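Side-chain contacts in subclass B3 metallo-beta-lactamase (Sphingobium indicum, PDB 7LUU), which probably hydrolyses beta-lactam antibiotics at an active site that holds two zinc ions: residues 62-67 / 274-279; 104-107 / 111-114. All blocks are in the same frame, centred on the assembly; numbering follows the deposited sequence. Where two conformers were deposited one is given.

Overall arrangement
Contact 1 joins edge strand 62-65 of the seven-stranded mixed sheet to the loop that leads into edge strand 277-278 of the six-stranded one, and so spans the two halves of the alpha-beta/beta-alpha sandwich expected of a metallo-beta-lactamase. Contact 2 is local, at the turn between helix 98-107 and strand 115-119; that strand shares the seven-stranded sheet with 62-65, so both contacts bear on it. Along the chain contact 2 is nested inside contact 1. The centres lie about 19 Å apart and the nearest atoms about 6 Å, without touching. Contact 1 is at the surface, the Arg275 side chain about 11 Å from that of the zinc ligand His267; contact 2 is away from the zinc site.

Contact 1 (62-67 / 274-279); sequences ERVFGN and GRYGSG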
loop_
_atom_site.group_PDB
_atom_site.type_symbol
_atom_site.label_atom_id
_atom_site.label_comp_id
_atom_site.label_asym_id
_atom_site.label_seq_id
_atom_site.Cartn_x
_atom_site.Cartn_y
_atom_site.Cartn_z
ATOM N N GLU A 62 0.035 16.125 -6.294
ATOM C CA GLU A 62 -1.291 16.766 -6.409
ATOM C C GLU A 62 -2.039 16.578 -5.102
ATOM O O GLU A 62 -1.887 15.540 -4.437
ATOM C CB GLU A 62 -2.134 16.164 -7.557
ATOM C CG GLU A 62 -1.576 16.497 -8.935
ATOM C CD GLU A 62 -2.372 15.939 -10.103
ATOM O OE1 GLU A 62 -2.487 14.723 -10.238
ATOM O OE2 GLU A 62 -2.848 16.769 -10.923
ATOM N N ARG A 63 -2.840 17.587 -4.743
ATOM C CA ARG A 63 -3.788 17.471 -3.624
ATOM C C ARG A 63 -4.949 16.597 -4.072
ATOM O O ARG A 63 -5.452 16.741 -5.202
ATOM C CB ARG A 63 -4.323 18.852 -3.190
ATOM C CG ARG A 63 -5.349 18.778 -2.038
ATOM C CD ARG A 63 -6.164 20.129 -1.945
ATOM N NE ARG A 63 -5.246 21.248 -1.967
ATOM C CZ ARG A 63 -4.486 21.606 -0.949
ATOM N NH1 ARG A 63 -4.552 20.946 0.192
ATOM N NH2 ARG A 63 -3.655 22.645 -1.061
ATOM N N VAL A 64 -5.337 15.643 -3.225
ATOM C CA VAL A 64 -6.507 14.812 -3.459
ATOM C C VAL A 64 -7.730 15.557 -2.967
ATOM O O VAL A 64 -8.653 15.860 -3.728
ATOM C CB VAL A 64 -6.365 13.463 -2.733
ATOM C CG1 VAL A 64 -7.594 12.555 -2.898
ATOM C CG2 VAL A 64 -5.185 12.643 -3.344
ATOM N N PHE A 65 -7.733 15.864 -1.681
ATOM C CA PHE A 65 -8.830 16.597 -1.086
ATOM C C PHE A 65 -8.316 17.052 0.273
ATOM O O PHE A 65 -7.605 16.311 0.952
ATOM C CB PHE A 65 -10.078 15.722 -0.916
ATOM C CG PHE A 65 -11.271 16.476 -0.470
ATOM C CD1 PHE A 65 -11.981 17.243 -1.392
ATOM C CD2 PHE A 65 -11.714 16.414 0.851
ATOM C CE1 PHE A 65 -13.119 17.956 -1.002
ATOM C CE2 PHE A 65 -12.893 17.138 1.251
ATOM C CZ PHE A 65 -13.539 17.925 0.346
ATOM N N GLY A 66 -8.622 18.279 0.637
ATOM C CA GLY A 66 -8.265 18.606 2.020
ATOM C C GLY A 66 -6.780 18.613 2.206
ATOM O O GLY A 66 -6.025 19.070 1.361
ATOM N N ASN A 67 -6.395 17.940 3.288
ATOM C CA ASN A 67 -5.048 17.790 3.779
ATOM C C ASN A 67 -4.288 16.640 3.136
ATOM O O ASN A 67 -3.186 16.336 3.575
ATOM C CB ASN A 67 -5.095 17.599 5.314
ATOM C CG ASN A 67 -5.766 16.229 5.814
ATOM O OD1 ASN A 67 -6.374 15.434 5.089
ATOM N ND2 ASN A 67 -5.694 16.040 7.140
ATOM N N GLY A 274 -6.437 7.398 -14.408
ATOM C CA GLY A 274 -6.268 8.471 -13.439
ATOM C C GLY A 274 -5.717 7.942 -12.125
ATOM O O GLY A 274 -5.502 6.746 -11.920
ATOM N N ARG A 275 -5.479 8.873 -11.222
ATOM C CA ARG A 275 -4.716 8.581 -10.024
ATOM C C ARG A 275 -5.567 8.151 -8.850
ATOM O O ARG A 275 -5.019 7.599 -7.881
ATOM C CB ARG A 275 -3.952 9.834 -9.602
ATOM C CG ARG A 275 -3.132 10.400 -10.769
ATOM C CD ARG A 275 -2.203 11.544 -10.310
ATOM N NE ARG A 275 -1.107 11.071 -9.460
ATOM C CZ ARG A 275 -0.187 11.888 -8.957
ATOM N NH1 ARG A 275 -0.304 13.211 -9.187
ATOM N NH2 ARG A 275 0.840 11.386 -8.264
ATOM N N TYR A 276 -6.856 8.490 -8.852
ATOM C CA TYR A 276 -7.758 7.939 -7.859
ATOM C C TYR A 276 -9.157 7.937 -8.442
ATOM O O TYR A 276 -9.426 8.649 -9.414
ATOM C CB TYR A 276 -7.716 8.751 -6.521
ATOM C CG TYR A 276 -8.028 10.265 -6.615
ATOM C CD1 TYR A 276 -6.985 11.201 -6.913
ATOM C CD2 TYR A 276 -9.328 10.731 -6.393
ATOM C CE1 TYR A 276 -7.259 12.597 -6.962
ATOM C CE2 TYR A 276 -9.598 12.118 -6.408
ATOM C CZ TYR A 276 -8.535 13.016 -6.682
ATOM O OH TYR A 276 -8.792 14.354 -6.744
ATOM N N GLY A 277 -10.039 7.134 -7.854
ATOM C CA GLY A 277 -11.437 7.031 -8.290
ATOM C C GLY A 277 -12.295 7.632 -7.197
ATOM O O GLY A 277 -11.906 7.630 -6.024
ATOM N N SER A 278 -13.434 8.185 -7.597
ATOM C CA SER A 278 -14.305 8.818 -6.608
ATOM C C SER A 278 -15.763 8.458 -6.828
ATOM O O SER A 278 -16.215 8.131 -7.931
ATOM C CB SER A 278 -14.220 10.371 -6.711
ATOM O OG SER A 278 -12.912 10.822 -6.511
ATOM N N GLY A 279 -16.528 8.553 -5.757
ATOM C CA GLY A 279 -17.969 8.466 -5.919
ATOM C C GLY A 279 -18.494 7.139 -5.438
ATOM O O GLY A 279 -17.757 6.164 -5.271
HETATM O O HOH W 1 -6.930 15.896 -7.185
#
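The ring of Tyr276 lies with one face against Val64, whose CG1 stands over the middle of the ring, 3.9 Å from its centroid and only 10° off the normal, a CH-pi contact made almost along that normal. The branch over the ring is the one anti to the Val64 backbone N (chi1 178°). The two side chains slide past each other in opposite directions. The hydroxyl end of Tyr276 reaches the strand backbone through a water in the ring plane. That water donates to Arg63 O at 2.6 Å and lies 2.5 Å from Tyr276 OH, so a single solvent molecule ties the phenol to the backbone beside Val64. Val64 and Phe65 form a classic beta bulge in edge strand 62-65.

Glu62 and Arg275 form the second half of the contact, a salt bridge with one bond. Arg275 NH1 donates to Glu62 OE1 at 2.9 Å with an N-H...O angle of 158°. The carboxylate and guanidinium planes are nearly parallel, yet NH1 comes to OE1 from its anti side, away from OE2, so one bond forms and not a two-oxygen grip. The stronger partner of Arg275 NH1 is Pro60 O, and the nitrogen is shared between this backbone carbonyl and the Glu62 carboxylate.

Leu70 of strand 68-70 touches Val64, Arg275 and Tyr276, while Ile262 of strand 262-265 touches both Val64 and Tyr276; the contact therefore packs, at the surface, against the next strand inward of each sheet.

Contact 2 (104-107 / 111-114); sequences NVRK and DPRD
Val105 meets Pro112 from the last turns of helix 98-107: its CG1 approaches Pro112 CG at 4.0 Å. This branch is anti to the backbone N (chi1 172°), which carries it toward the proline, and Phe110, in the turn between the segments, also packs on Val105.

Next along the helix, Arg106 runs extended from CG to NE and crosses the proline side chain at about a right angle. Its CG comes within 3.8 Å of Pro112 CD, and farther out Pro112 CG stands over the centre of the Arg106 guanidinium face, 3.9 Å above its plane. The proline thus meets both an apolar branch and a charged plate. This is the return half of a beta-alpha-beta crossover, from strand 87-90 through helix 98-107 to the parallel strand 115-119, which the chain enters by way of the 3-10 segment 112-114. Asp111 opens that segment with an Asx turn, its OD1 accepting from Arg113 N at 2.9 Å.

The edge of the Arg106 guanidinium is used as well. A water in its plane accepts from Arg106 NH1 at 3.1 Å and donates to Asp111 OD1 at 2.9 Å, bridging opposite charges that do not touch. Arg113 grips the same carboxylate side-on: its NE meets the syn lone pair of Asp111 OD1 almost straight (171°), while its NH1, 2.9 Å from Asp111 OD2, is tilted from both planes. Arg106 NE is hydrogen-bonded to a glycerol, probably from the crystallisation liquor.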
loop_
_atom_site.group_PDB
_atom_site.type_symbol
_atom_site.label_atom_id
_atom_site.label_comp_id
_atom_site.label_asym_id
_atom_site.label_seq_id
_atom_site.Cartn_x
_atom_site.Cartn_y
_atom_site.Cartn_z
ATOM N N ASN A 104 9.099 15.112 -4.153
ATOM C CA ASN A 104 7.698 15.451 -4.366
ATOM C C ASN A 104 7.097 16.083 -3.108
ATOM O O ASN A 104 6.261 16.996 -3.193
ATOM C CB ASN A 104 6.933 14.203 -4.767
ATOM C CG ASN A 104 7.130 13.855 -6.239
ATOM O OD1 ASN A 104 7.617 14.700 -7.041
ATOM N ND2 ASN A 104 6.776 12.632 -6.618
ATOM N N VAL A 105 7.484 15.591 -1.930
ATOM C CA VAL A 105 6.986 16.169 -0.678
ATOM C C VAL A 105 7.418 17.641 -0.592
ATOM O O VAL A 105 6.623 18.534 -0.268
ATOM C CB VAL A 105 7.541 15.347 0.511
ATOM C CG1 VAL A 105 7.233 16.007 1.825
ATOM C CG2 VAL A 105 6.893 13.952 0.506
ATOM N N ARG A 106 8.675 17.907 -0.954
ATOM C CA ARG A 106 9.175 19.279 -0.965
ATOM C C ARG A 106 8.492 20.148 -2.009
ATOM O O ARG A 106 8.289 21.366 -1.786
ATOM C CB ARG A 106 10.689 19.236 -1.195
ATOM C CG ARG A 106 11.441 18.781 0.055
ATOM C CD ARG A 106 12.963 18.911 -0.231
ATOM N NE ARG A 106 13.679 18.424 0.923
ATOM C CZ ARG A 106 14.277 17.238 0.956
ATOM N NH1 ARG A 106 14.880 16.841 2.075
ATOM N NH2 ARG A 106 14.287 16.475 -0.140
ATOM N N LYS A 107 8.151 19.577 -3.178
ATOM C CA LYS A 107 7.496 20.380 -4.212
ATOM C C LYS A 107 6.157 20.906 -3.742
ATOM O O LYS A 107 5.728 21.987 -4.161
ATOM C CB LYS A 107 7.280 19.541 -5.460
ATOM C CG LYS A 107 8.504 19.209 -6.228
ATOM C CD LYS A 107 8.163 18.243 -7.385
ATOM C CE LYS A 107 9.421 18.092 -8.276
ATOM N NZ LYS A 107 9.124 17.250 -9.442
ATOM N N ASP A 111 8.224 19.859 4.629
ATOM C CA ASP A 111 9.536 19.409 5.083
ATOM C C ASP A 111 9.420 17.935 5.421
ATOM O O ASP A 111 8.676 17.590 6.357
ATOM C CB ASP A 111 9.964 20.212 6.311
ATOM C CG ASP A 111 11.382 19.932 6.738
ATOM O OD1 ASP A 111 11.963 18.895 6.348
ATOM O OD2 ASP A 111 11.925 20.781 7.523
ATOM N N PRO A 112 10.168 17.059 4.731
ATOM C CA PRO A 112 10.101 15.621 5.036
ATOM C C PRO A 112 10.494 15.298 6.459
ATOM O O PRO A 112 10.066 14.253 6.957
ATOM C CB PRO A 112 11.111 15.021 4.040
ATOM C CG PRO A 112 11.065 15.979 2.855
ATOM C CD PRO A 112 10.922 17.327 3.496
ATOM N N ARG A 113 11.261 16.166 7.128
ATOM C CA ARG A 113 11.585 15.911 8.529
ATOM C C ARG A 113 10.340 15.917 9.413
ATOM O O ARG A 113 10.416 15.448 10.569
ATOM C CB ARG A 113 12.582 16.961 9.030
ATOM C CG ARG A 113 13.988 16.725 8.444
ATOM C CD ARG A 113 14.974 17.877 8.834
ATOM N NE ARG A 113 14.537 19.078 8.167
ATOM C CZ ARG A 113 15.246 20.189 8.197
ATOM N NH1 ARG A 113 14.783 21.237 7.557
ATOM N NH2 ARG A 113 16.412 20.238 8.916
ATOM N N ASP A 114 9.198 16.399 8.891
ATOM C CA ASP A 114 7.960 16.368 9.644
ATOM C C ASP A 114 7.144 15.099 9.437
ATOM O O ASP A 114 6.046 15.010 9.973
ATOM C CB ASP A 114 7.101 17.567 9.244
ATOM C CG ASP A 114 7.713 18.895 9.692
ATOM O OD1 ASP A 114 8.463 18.916 10.698
ATOM O OD2 ASP A 114 7.420 19.929 9.022
HETATM O O HOH W 2 14.172 18.623 4.545
#